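Local coordinates for variant surface glycoprotein MITAT 1.1 (Trypanosoma brucei brucei, PDB 5LY9) that coats the surface of the trypanosome as one of many antigenically distinct glycoproteins, letting the parasite evade the host immune response, at residues A[87-101]-A[245-257]. Residues are numbered along the deposited sequence; the frame is centred on the assembly and turned at random.
Sequences GLATQIRSARAAAYL and AWHEAWEARNREA
An antiparallel helix pair in the N-terminal domain of this A-type variant surface glycoprotein joins 87-101, part of the long helix 62-114, to helix 244-254 and the turn after it; the axes of 87-101 and 245-254 approach to 8.3 Å at 148°. Small residues permit this closeness: the CB of A97 rests on the CA of A249 (3.7 Å) and also meets the CB of A252, so that little more than single methyls lies between the backbones here. Water molecules fill in between, one donating to the O atoms of S94 and A249, another to those of A97 and A245.

Along one flank runs a salt-bridge network. The extended R93, its CG anti to the backbone N (chi1 -178°), reaches E248 side-on: NE donates a hydrogen bond to OE2 at 2.7 Å and NH2 another to OE1, both nearly straight but tilted out of the carboxylate plane. The same NH2 takes the anti lone pair of E251 OE2 (2.8 Å), while the CB of A252 lies over one guanidinium face. R96, bent at chi2 (94°), brings its NH1 to the anti lone pair of E248 OE2 at 2.8 Å; its NH2 meets this oxygen from above the carboxylate plane, so OE2 accepts three arginine N-H groups.

Where helix 244-254 ends, S94 and T90 of the long helix hold the segment that follows. S94 OG donates to the anti lone pair of E256 OE2 (2.6 Å), and T90 OG1 accepts from A257 N (2.8 Å) while donating to G87 O. At the other end, L101 sets CD1 over the five-membered ring of W246 in a CH-pi contact, 3.7 Å from its centroid.

Helix 8-21 also packs on L101 and W246, helix 24-55 borders S94 and E256, and the second subunit receives R96 NH2 at its P150 O.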
# COMPACT_ATOMS: atom_id res chain seq x y z
N GLY A 87 -0.30 -9.29 -4.56
CA GLY A 87 -1.47 -8.48 -4.25
C GLY A 87 -1.19 -7.10 -3.67
O GLY A 87 -1.78 -6.07 -4.08
N LEU A 88 -0.30 -7.06 -2.70
CA LEU A 88 -0.02 -5.81 -2.01
C LEU A 88 0.56 -4.80 -2.97
O LEU A 88 0.20 -3.61 -2.89
CB LEU A 88 0.92 -6.04 -0.86
CG LEU A 88 1.52 -4.84 -0.12
CD1 LEU A 88 0.44 -4.08 0.58
CD2 LEU A 88 2.55 -5.29 0.85
N ALA A 89 1.42 -5.23 -3.86
CA ALA A 89 2.01 -4.36 -4.84
C ALA A 89 0.94 -3.67 -5.64
O ALA A 89 1.05 -2.48 -5.99
CB ALA A 89 2.98 -5.10 -5.76
N THR A 90 -0.10 -4.42 -6.02
CA THR A 90 -1.14 -3.82 -6.89
C THR A 90 -1.85 -2.66 -6.17
O THR A 90 -2.30 -1.71 -6.83
CB THR A 90 -2.22 -4.83 -7.37
OG1 THR A 90 -3.05 -5.22 -6.23
CG2 THR A 90 -1.59 -6.04 -8.06
N GLN A 91 -1.96 -2.80 -4.87
CA GLN A 91 -2.75 -1.85 -4.05
C GLN A 91 -1.93 -0.60 -3.75
O GLN A 91 -2.41 0.53 -3.95
CB GLN A 91 -3.32 -2.51 -2.84
CG GLN A 91 -4.30 -3.62 -3.16
CD GLN A 91 -4.82 -4.39 -1.98
OE1 GLN A 91 -4.32 -4.29 -0.87
NE2 GLN A 91 -5.89 -5.13 -2.21
N ILE A 92 -0.65 -0.80 -3.42
CA ILE A 92 0.29 0.32 -3.31
C ILE A 92 0.45 1.03 -4.66
O ILE A 92 0.46 2.31 -4.73
CB ILE A 92 1.63 -0.14 -2.73
CG1 ILE A 92 1.42 -0.56 -1.26
CG2 ILE A 92 2.66 0.97 -2.78
CD1 ILE A 92 2.70 -1.12 -0.70
N ARG A 93 0.58 0.26 -5.72
CA ARG A 93 0.75 0.82 -7.04
C ARG A 93 -0.44 1.76 -7.36
O ARG A 93 -0.27 2.91 -7.83
CB ARG A 93 0.85 -0.25 -8.11
CG ARG A 93 1.06 0.26 -9.49
CD ARG A 93 0.71 -0.77 -10.53
NE ARG A 93 0.91 -0.22 -11.86
CZ ARG A 93 0.59 -0.88 -12.95
NH1 ARG A 93 0.09 -2.13 -12.89
NH2 ARG A 93 0.83 -0.34 -14.11
N SER A 94 -1.66 1.29 -7.11
CA SER A 94 -2.82 2.10 -7.46
C SER A 94 -2.96 3.33 -6.55
O SER A 94 -3.26 4.45 -7.04
CB SER A 94 -4.12 1.28 -7.38
OG SER A 94 -5.26 2.03 -7.81
N ALA A 95 -2.77 3.15 -5.27
CA ALA A 95 -2.79 4.31 -4.34
C ALA A 95 -1.78 5.36 -4.79
O ALA A 95 -2.15 6.53 -4.89
CB ALA A 95 -2.55 3.86 -2.91
N ARG A 96 -0.56 4.99 -5.14
CA ARG A 96 0.47 5.99 -5.47
C ARG A 96 0.25 6.54 -6.86
O ARG A 96 0.59 7.72 -7.12
CB ARG A 96 1.86 5.44 -5.26
CG ARG A 96 2.37 4.43 -6.26
CD ARG A 96 3.14 5.17 -7.33
NE ARG A 96 3.90 4.35 -8.31
CZ ARG A 96 3.38 3.77 -9.37
NH1 ARG A 96 2.05 3.66 -9.55
NH2 ARG A 96 4.17 3.19 -10.24
N ALA A 97 -0.34 5.75 -7.75
CA ALA A 97 -0.56 6.23 -9.12
C ALA A 97 -1.62 7.31 -9.07
O ALA A 97 -1.48 8.41 -9.69
CB ALA A 97 -1.03 5.12 -9.98
N ALA A 98 -2.68 7.02 -8.34
CA ALA A 98 -3.77 8.02 -8.20
C ALA A 98 -3.26 9.29 -7.51
O ALA A 98 -3.57 10.40 -7.98
CB ALA A 98 -4.95 7.44 -7.40
N ALA A 99 -2.45 9.11 -6.44
CA ALA A 99 -1.97 10.24 -5.71
C ALA A 99 -1.02 11.08 -6.54
O ALA A 99 -1.07 12.30 -6.52
CB ALA A 99 -1.33 9.77 -4.43
N TYR A 100 -0.17 10.43 -7.36
CA TYR A 100 0.78 11.18 -8.19
C TYR A 100 0.07 12.03 -9.24
O TYR A 100 0.36 13.23 -9.40
CB TYR A 100 1.73 10.17 -8.87
CG TYR A 100 2.82 10.80 -9.71
CD1 TYR A 100 3.69 11.80 -9.21
CD2 TYR A 100 2.97 10.42 -11.03
CE1 TYR A 100 4.68 12.33 -9.97
CE2 TYR A 100 4.00 10.95 -11.83
CZ TYR A 100 4.84 11.93 -11.30
OH TYR A 100 5.81 12.48 -12.10
N LEU A 101 -0.86 11.41 -9.96
CA LEU A 101 -1.69 12.11 -10.94
C LEU A 101 -2.50 13.24 -10.27
O LEU A 101 -2.50 14.40 -10.79
CB LEU A 101 -2.58 11.12 -11.70
CG LEU A 101 -3.53 11.80 -12.65
CD1 LEU A 101 -2.77 12.51 -13.72
CD2 LEU A 101 -4.47 10.73 -13.25
N ALA A 245 1.61 9.35 -16.58
CA ALA A 245 0.92 9.31 -15.29
C ALA A 245 -0.55 8.93 -15.42
O ALA A 245 -1.12 8.29 -14.51
CB ALA A 245 1.06 10.62 -14.53
N TRP A 246 -1.20 9.35 -16.53
CA TRP A 246 -2.60 9.03 -16.79
C TRP A 246 -2.77 7.57 -17.16
O TRP A 246 -3.65 6.92 -16.65
CB TRP A 246 -3.15 9.90 -17.92
CG TRP A 246 -3.12 11.35 -17.58
CD1 TRP A 246 -2.08 12.22 -17.71
CD2 TRP A 246 -4.22 12.13 -17.14
NE1 TRP A 246 -2.48 13.49 -17.38
CE2 TRP A 246 -3.80 13.46 -17.04
CE3 TRP A 246 -5.53 11.83 -16.82
CZ2 TRP A 246 -4.67 14.50 -16.59
CZ3 TRP A 246 -6.37 12.84 -16.38
CH2 TRP A 246 -5.95 14.14 -16.27
N HIS A 247 -1.88 7.05 -17.98
CA HIS A 247 -1.91 5.63 -18.28
C HIS A 247 -1.67 4.83 -17.00
O HIS A 247 -2.36 3.83 -16.79
CB HIS A 247 -0.78 5.28 -19.25
CG HIS A 247 -0.79 3.85 -19.64
ND1 HIS A 247 -0.24 2.88 -18.85
CD2 HIS A 247 -1.40 3.20 -20.65
CE1 HIS A 247 -0.45 1.69 -19.40
NE2 HIS A 247 -1.09 1.87 -20.53
N GLU A 248 -0.73 5.26 -16.14
CA GLU A 248 -0.39 4.53 -14.98
C GLU A 248 -1.54 4.46 -13.96
O GLU A 248 -1.85 3.38 -13.45
CB GLU A 248 0.88 5.09 -14.32
CG GLU A 248 1.20 4.42 -13.00
CD GLU A 248 1.61 2.95 -13.08
OE1 GLU A 248 1.79 2.38 -14.16
OE2 GLU A 248 1.77 2.35 -12.01
N ALA A 249 -2.23 5.58 -13.68
CA ALA A 249 -3.41 5.50 -12.79
C ALA A 249 -4.50 4.62 -13.37
O ALA A 249 -5.12 3.89 -12.63
CB ALA A 249 -3.97 6.85 -12.48
N TRP A 250 -4.70 4.69 -14.67
CA TRP A 250 -5.71 3.87 -15.29
C TRP A 250 -5.45 2.37 -15.20
O TRP A 250 -6.31 1.59 -14.77
CB TRP A 250 -5.94 4.33 -16.73
CG TRP A 250 -6.75 3.43 -17.56
CD1 TRP A 250 -8.08 3.26 -17.53
CD2 TRP A 250 -6.25 2.66 -18.65
NE1 TRP A 250 -8.46 2.36 -18.54
CE2 TRP A 250 -7.34 1.95 -19.21
CE3 TRP A 250 -4.97 2.42 -19.14
CZ2 TRP A 250 -7.20 1.05 -20.29
CZ3 TRP A 250 -4.81 1.55 -20.24
CH2 TRP A 250 -5.93 0.84 -20.76
N GLU A 251 -4.28 1.99 -15.65
CA GLU A 251 -3.87 0.58 -15.61
C GLU A 251 -3.78 0.08 -14.18
O GLU A 251 -4.28 -1.02 -13.87
CB GLU A 251 -2.54 0.41 -16.32
CG GLU A 251 -2.09 -1.03 -16.33
CD GLU A 251 -0.89 -1.28 -17.22
OE1 GLU A 251 -1.11 -1.40 -18.47
OE2 GLU A 251 0.23 -1.30 -16.68
N ALA A 252 -3.21 0.87 -13.26
CA ALA A 252 -3.10 0.39 -11.90
C ALA A 252 -4.48 0.20 -11.30
O ALA A 252 -4.72 -0.73 -10.54
CB ALA A 252 -2.31 1.37 -11.07
N ARG A 253 -5.41 1.11 -11.61
CA ARG A 253 -6.73 0.91 -11.06
C ARG A 253 -7.35 -0.38 -11.57
O ARG A 253 -7.96 -1.15 -10.80
CB ARG A 253 -7.62 2.14 -11.34
CG ARG A 253 -8.73 2.23 -10.29
CD ARG A 253 -9.67 3.35 -10.48
NE ARG A 253 -10.40 3.62 -9.24
CZ ARG A 253 -11.40 4.48 -9.15
NH1 ARG A 253 -11.86 5.16 -10.26
NH2 ARG A 253 -11.93 4.71 -7.93
N ASN A 254 -7.20 -0.63 -12.86
CA ASN A 254 -7.77 -1.85 -13.42
C ASN A 254 -7.13 -3.08 -12.83
O ASN A 254 -7.83 -4.14 -12.76
CB ASN A 254 -7.58 -1.87 -14.91
CG ASN A 254 -8.58 -1.06 -15.62
OD1 ASN A 254 -9.68 -0.82 -15.08
ND2 ASN A 254 -8.24 -0.60 -16.83
N ARG A 255 -5.87 -3.01 -12.44
CA ARG A 255 -5.14 -4.20 -11.91
C ARG A 255 -5.15 -4.41 -10.41
O ARG A 255 -4.47 -5.35 -9.92
CB ARG A 255 -3.70 -4.24 -12.48
CG ARG A 255 -3.88 -4.43 -13.96
CD ARG A 255 -2.65 -4.45 -14.79
NE ARG A 255 -3.06 -4.60 -16.21
CZ ARG A 255 -2.20 -4.83 -17.19
NH1 ARG A 255 -0.91 -5.01 -16.94
NH2 ARG A 255 -2.65 -4.92 -18.42
N GLU A 256 -6.01 -3.69 -9.70
CA GLU A 256 -6.07 -3.80 -8.25
C GLU A 256 -6.48 -5.21 -7.87
O GLU A 256 -7.50 -5.76 -8.36
CB GLU A 256 -7.11 -2.87 -7.68
CG GLU A 256 -6.72 -1.42 -7.81
CD GLU A 256 -7.85 -0.42 -7.55
OE1 GLU A 256 -8.99 -0.83 -7.56
OE2 GLU A 256 -7.55 0.80 -7.38
N ALA A 257 -5.74 -5.78 -6.89
CA ALA A 257 -6.19 -7.04 -6.22
C ALA A 257 -7.42 -6.73 -5.36
O ALA A 257 -7.46 -5.71 -4.69
CB ALA A 257 -5.08 -7.58 -5.31
O HOH W 1 -2.54 -2.17 -9.53
O HOH W 2 0.37 -4.10 -14.97
O HOH W 3 -4.87 4.54 -9.69
O HOH W 4 0.22 8.06 -12.04